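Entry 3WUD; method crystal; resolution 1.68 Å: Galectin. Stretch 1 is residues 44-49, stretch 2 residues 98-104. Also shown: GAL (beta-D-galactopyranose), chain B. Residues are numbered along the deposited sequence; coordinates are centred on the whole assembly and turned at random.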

# COMPACT_ATOMS: atom_id res chain seq x y z
N TYR A 44 11.11 13.62 -0.10
CA TYR A 44 11.05 12.63 -1.18
C TYR A 44 12.48 12.43 -1.62
O TYR A 44 13.14 13.31 -2.17
CB TYR A 44 10.19 13.06 -2.36
CG TYR A 44 8.79 13.53 -2.10
CD1 TYR A 44 7.98 13.11 -1.03
CD2 TYR A 44 8.18 14.39 -3.03
CE1 TYR A 44 6.66 13.55 -0.86
CE2 TYR A 44 6.85 14.83 -2.87
CZ TYR A 44 6.10 14.41 -1.82
OH TYR A 44 4.83 14.91 -1.76
N VAL A 45 12.96 11.20 -1.42
CA VAL A 45 14.16 10.74 -2.06
C VAL A 45 14.01 10.72 -3.59
O VAL A 45 14.92 11.08 -4.30
CB VAL A 45 14.60 9.33 -1.52
CG1 VAL A 45 15.93 8.99 -2.12
CG2 VAL A 45 14.76 9.35 0.01
N ILE A 46 12.86 10.29 -4.09
CA ILE A 46 12.46 10.46 -5.53
C ILE A 46 11.00 10.91 -5.69
O ILE A 46 10.07 10.42 -5.07
CB ILE A 46 12.80 9.23 -6.43
CG1 ILE A 46 12.62 9.57 -7.93
CG2 ILE A 46 11.94 8.06 -6.03
CD1 ILE A 46 13.18 8.45 -8.83
N HIS A 47 10.82 11.88 -6.60
CA HIS A 47 9.58 12.29 -7.18
C HIS A 47 9.76 11.89 -8.62
O HIS A 47 10.64 12.44 -9.31
CB HIS A 47 9.38 13.81 -7.03
CG HIS A 47 8.26 14.39 -7.86
ND1 HIS A 47 6.93 14.25 -7.54
CD2 HIS A 47 8.31 15.17 -8.95
CE1 HIS A 47 6.21 14.95 -8.40
NE2 HIS A 47 7.04 15.56 -9.23
N PHE A 48 8.98 10.90 -9.04
CA PHE A 48 9.03 10.25 -10.33
C PHE A 48 7.79 10.67 -11.10
O PHE A 48 6.67 10.34 -10.71
CB PHE A 48 9.02 8.74 -10.12
CG PHE A 48 8.97 7.95 -11.38
CD1 PHE A 48 10.13 7.70 -12.09
CD2 PHE A 48 7.76 7.44 -11.85
CE1 PHE A 48 10.10 6.94 -13.25
CE2 PHE A 48 7.70 6.69 -13.04
CZ PHE A 48 8.89 6.48 -13.74
N ASN A 49 7.95 11.56 -12.08
CA ASN A 49 6.84 12.24 -12.71
C ASN A 49 6.79 12.19 -14.30
O ASN A 49 7.26 13.10 -14.96
CB ASN A 49 6.91 13.71 -12.26
CG ASN A 49 5.72 14.57 -12.69
OD1 ASN A 49 5.90 15.77 -12.85
ND2 ASN A 49 4.55 14.00 -12.84
N HIS A 98 21.91 5.67 -4.62
CA HIS A 98 21.00 5.94 -5.69
C HIS A 98 19.87 4.94 -5.70
O HIS A 98 19.94 3.83 -5.08
CB HIS A 98 21.64 5.86 -7.07
CG HIS A 98 22.07 4.48 -7.46
ND1 HIS A 98 23.17 3.87 -6.91
CD2 HIS A 98 21.57 3.63 -8.36
CE1 HIS A 98 23.30 2.66 -7.44
NE2 HIS A 98 22.37 2.51 -8.36
N LEU A 99 18.81 5.38 -6.35
CA LEU A 99 17.68 4.50 -6.65
C LEU A 99 17.84 4.11 -8.09
O LEU A 99 18.27 4.90 -8.91
CB LEU A 99 16.34 5.16 -6.47
CG LEU A 99 15.95 5.70 -5.09
CD1 LEU A 99 14.49 6.06 -5.22
CD2 LEU A 99 16.19 4.67 -3.99
N LYS A 100 17.54 2.87 -8.37
CA LYS A 100 17.49 2.39 -9.73
C LYS A 100 16.02 2.22 -10.07
O LYS A 100 15.28 1.52 -9.34
CB LYS A 100 18.28 1.06 -9.85
CG LYS A 100 18.17 0.37 -11.18
CD LYS A 100 18.85 -1.00 -11.10
CE LYS A 100 19.98 -1.12 -12.10
NZ LYS A 100 21.04 -0.10 -11.86
N VAL A 101 15.58 2.87 -11.15
CA VAL A 101 14.17 2.86 -11.56
C VAL A 101 14.10 1.92 -12.74
O VAL A 101 14.81 2.15 -13.73
CB VAL A 101 13.70 4.19 -12.02
CG1 VAL A 101 12.25 4.15 -12.50
CG2 VAL A 101 13.90 5.25 -10.89
N LYS A 102 13.27 0.90 -12.61
CA LYS A 102 13.16 -0.18 -13.67
C LYS A 102 11.77 -0.16 -14.26
O LYS A 102 10.76 -0.31 -13.56
CB LYS A 102 13.47 -1.57 -13.04
CG LYS A 102 14.67 -1.66 -12.15
CD LYS A 102 14.83 -3.08 -11.62
CE LYS A 102 15.76 -3.14 -10.44
NZ LYS A 102 15.43 -4.31 -9.59
N LEU A 103 11.70 0.03 -15.58
CA LEU A 103 10.50 0.18 -16.31
C LEU A 103 10.11 -1.16 -16.95
O LEU A 103 10.96 -2.10 -17.09
CB LEU A 103 10.67 1.27 -17.34
CG LEU A 103 11.07 2.64 -16.73
CD1 LEU A 103 11.36 3.63 -17.83
CD2 LEU A 103 10.00 3.12 -15.76
N SER A 104 8.84 -1.21 -17.35
CA SER A 104 8.15 -2.40 -17.84
C SER A 104 8.75 -2.94 -19.12
O SER A 104 8.63 -4.12 -19.38
CB SER A 104 6.65 -2.10 -18.10
OG SER A 104 6.46 -1.00 -19.04
C1 GAL B . 7.30 21.28 -11.07
C2 GAL B . 5.93 20.67 -10.78
C3 GAL B . 5.90 19.79 -9.53
C4 GAL B . 7.09 18.82 -9.60
C5 GAL B . 8.38 19.60 -9.89
C6 GAL B . 9.63 18.75 -10.00
O2 GAL B . 4.98 21.71 -10.58
O3 GAL B . 4.63 19.18 -9.41
O4 GAL B . 6.87 17.85 -10.63
O5 GAL B . 8.33 20.32 -11.13
O6 GAL B . 10.81 19.50 -10.26

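How can two strands pack when their backbones never bond? The axes of strand 46-49 and strand 98-103 approach no closer than 10.3 Å and run in roughly the same direction, 23° apart. CA of Ile-46 lies 8.0 Å from CA of Leu-99, and CA of Phe-48 lies 9.1 Å from CA of Val-101. Such gaps are too wide for backbone pairing, so side chains fill them, and no hydrogen bond crosses. The contact is wholly apolar, burying 236 Å² in total.

What do the side-chain conformations achieve at the Ile-46 end? Ile-46 is t at both chi1 and chi2, an extended form that carries its CD1 out to 3.9 Å from CG2 of Val-101, while its CG2 sits 3.3 Å from CD1 of Leu-99, a tight contact. Leu-99 adopts the common m,t rotamer, and its CG also lies 4.4 Å from CG1 of Val-45, where the chain turns a corner.

How does Phe-48 reach across the wider gap? With chi1 at 176° its ring extends from the backbone, and chi2 of 83° is the usual near-perpendicular setting for an aromatic side chain. CE1 of Phe-48 comes within 3.6 Å of CG1 of Val-101, and its CZ within 4.1 Å of CD2 of Leu-103. The CA-to-CB bond of Leu-103 points sideways, yet its m,t conformation brings the end of the side chain nearer the ring.

What becomes of the residues between? Strand alternation takes His-47 and Asn-49 out of reach of stretch 2. The t chi1 of His-47 accompanies a ring whose edge meets the sugar: NE2 of His-47 and O4 of GAL share a 2.7 Å hydrogen bond, as befits a galectin. OD1 of Asn-49 lies 3.2 Å from O4 of the same GAL. On the other strand, His-98 and Lys-100 point away, leaving the apolar residues to make the contact.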